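Local structure of NAD(P)H-flavin oxidoreductase (Agrobacterium tumefaciens str. C58, 2FRE) at residues 37-42 against 123-128. The protein binds flavin mononucleotide and, as a member of the nitroreductase family, probably uses NAD(P)H to reduce its flavin and pass the electrons to an acceptor. Sequence-based numbering, arbitrary orientation.
Sequences LTILDA and MQAHLL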
loop_
_atom_site.group_PDB
_atom_site.type_symbol
_atom_site.label_atom_id
_atom_site.label_comp_id
_atom_site.label_asym_id
_atom_site.label_seq_id
_atom_site.Cartn_x
_atom_site.Cartn_y
_atom_site.Cartn_z
ATOM N N LEU A 37 -1.326 -10.743 15.371
ATOM C CA LEU A 37 -0.701 -9.558 15.936
ATOM C C LEU A 37 0.596 -9.192 15.185
ATOM O O LEU A 37 0.858 -8.008 14.906
ATOM C CB LEU A 37 -0.503 -9.741 17.457
ATOM C CG LEU A 37 -1.815 -9.703 18.273
ATOM C CD1 LEU A 37 -1.580 -10.077 19.719
ATOM C CD2 LEU A 37 -2.498 -8.332 18.220
ATOM N N THR A 38 1.366 -10.199 14.787
ATOM C CA THR A 38 2.553 -9.979 13.955
ATOM C C THR A 38 2.174 -9.325 12.623
ATOM O O THR A 38 2.794 -8.334 12.189
ATOM C CB THR A 38 3.330 -11.302 13.736
ATOM O OG1 THR A 38 3.643 -11.884 15.004
ATOM C CG2 THR A 38 4.637 -11.061 13.001
ATOM N N ILE A 39 1.124 -9.865 12.002
ATOM C CA ILE A 39 0.595 -9.344 10.735
ATOM C C ILE A 39 0.189 -7.886 10.852
ATOM O O ILE A 39 0.563 -7.081 10.014
ATOM C CB ILE A 39 -0.586 -10.205 10.227
ATOM C CG1 ILE A 39 -0.045 -11.574 9.779
ATOM C CG2 ILE A 39 -1.325 -9.502 9.074
ATOM C CD1 ILE A 39 -1.102 -12.587 9.483
ATOM N N LEU A 40 -0.562 -7.549 11.895
ATOM C CA LEU A 40 -0.990 -6.173 12.097
ATOM C C LEU A 40 0.162 -5.274 12.555
ATOM O O LEU A 40 0.183 -4.092 12.246
ATOM C CB LEU A 40 -2.189 -6.115 13.060
ATOM C CG LEU A 40 -3.468 -6.801 12.563
ATOM C CD1 LEU A 40 -4.620 -6.663 13.593
ATOM C CD2 LEU A 40 -3.910 -6.312 11.216
ATOM N N ASP A 41 1.149 -5.847 13.251
ATOM C CA ASP A 41 2.353 -5.113 13.644
ATOM C C ASP A 41 3.125 -4.669 12.391
ATOM O O ASP A 41 3.489 -3.508 12.254
ATOM C CB ASP A 41 3.241 -5.988 14.558
ATOM C CG ASP A 41 4.263 -5.190 15.327
ATOM O OD1 ASP A 41 4.258 -3.937 15.271
ATOM O OD2 ASP A 41 5.073 -5.822 16.020
ATOM N N ALA A 42 3.313 -5.578 11.442
ATOM C CA ALA A 42 3.958 -5.219 10.173
ATOM C C ALA A 42 3.189 -4.117 9.424
ATOM O O ALA A 42 3.786 -3.146 8.917
ATOM C CB ALA A 42 4.133 -6.476 9.290
HETATM N N MSE A 123 1.616 -8.825 2.898
HETATM C CA MSE A 123 2.975 -9.314 2.784
HETATM C C MSE A 123 3.398 -10.096 4.016
HETATM O O MSE A 123 3.938 -11.177 3.911
HETATM C CB MSE A 123 3.922 -8.150 2.523
HETATM C CG MSE A 123 5.278 -8.536 2.026
HETATM SE SE MSE A 123 5.210 -9.635 0.403
HETATM C CE MSE A 123 5.480 -10.935 1.067
ATOM N N GLN A 124 3.135 -9.537 5.182
ATOM C CA GLN A 124 3.468 -10.243 6.426
ATOM C C GLN A 124 2.677 -11.554 6.563
ATOM O O GLN A 124 3.233 -12.596 6.960
ATOM C CB GLN A 124 3.299 -9.342 7.655
ATOM C CG GLN A 124 3.811 -9.951 8.977
ATOM C CD GLN A 124 5.245 -10.448 8.953
ATOM O OE1 GLN A 124 5.546 -11.638 8.617
ATOM N NE2 GLN A 124 6.145 -9.587 9.361
ATOM N N ALA A 125 1.401 -11.515 6.204
ATOM C CA ALA A 125 0.565 -12.723 6.154
ATOM C C ALA A 125 1.194 -13.789 5.236
ATOM O O ALA A 125 1.374 -14.952 5.634
ATOM C CB ALA A 125 -0.852 -12.371 5.673
ATOM N N HIS A 126 1.494 -13.386 4.006
ATOM C CA HIS A 126 2.226 -14.234 3.073
ATOM C C HIS A 126 3.484 -14.851 3.686
ATOM O O HIS A 126 3.710 -16.075 3.598
ATOM C CB HIS A 126 2.622 -13.484 1.794
ATOM C CG HIS A 126 3.326 -14.374 0.822
ATOM N ND1 HIS A 126 4.688 -14.324 0.621
ATOM C CD2 HIS A 126 2.869 -15.386 0.062
ATOM C CE1 HIS A 126 5.035 -15.259 -0.240
ATOM N NE2 HIS A 126 3.954 -15.937 -0.577
ATOM N N LEU A 127 4.303 -14.012 4.314
ATOM C CA LEU A 127 5.552 -14.486 4.897
ATOM C C LEU A 127 5.373 -15.533 6.007
ATOM O O LEU A 127 6.245 -16.393 6.204
ATOM C CB LEU A 127 6.402 -13.311 5.381
ATOM C CG LEU A 127 6.991 -12.447 4.257
ATOM C CD1 LEU A 127 7.536 -11.148 4.814
ATOM C CD2 LEU A 127 8.089 -13.183 3.469
ATOM N N LEU A 128 4.240 -15.488 6.703
ATOM C CA LEU A 128 3.900 -16.478 7.733
ATOM C C LEU A 128 3.210 -17.734 7.203
ATOM O O LEU A 128 2.928 -18.646 7.972
ATOM C CB LEU A 128 3.017 -15.821 8.810
ATOM C CG LEU A 128 3.723 -14.768 9.661
ATOM C CD1 LEU A 128 2.710 -14.049 10.513
ATOM C CD2 LEU A 128 4.808 -15.425 10.523
#
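A42 and I39 of helix 33-44 pack on Q124 and A125 near the C-terminal end of helix 110-127, and on L128, which follows, a helix-helix contact of the nitroreductase fold. The segment axes run roughly antiparallel, at 142°, and approach to 8.6 Å. Small residues suit such closeness: A42 has only a methyl to present, and its CB lies 3.4 Å from CB of Q124. The glutamine reaches over this methyl with its aliphatic carbons. Its CG stands anti to the backbone N (chi1 -172°) and rests 3.7 Å from CA of I39; a bend at chi2 (53°) then carries CD near CG2 of T38. That methyl is anti to its own backbone N, while OG1 turns back to hydrogen-bond the carbonyl oxygen of E34, one turn earlier, which satisfies the buried hydroxyl. F17 of the second subunit also packs on Q124, so the seam borders the dimer interface. I39 is branched and wholly apolar; its CB does not face the other helix, but the end of its longer arm comes nearer. I39 CG1 meets L128 CD1 at 3.8 Å, and I39 CD1 ends 3.7 Å from A125 CA and 3.8 Å from A125 CB.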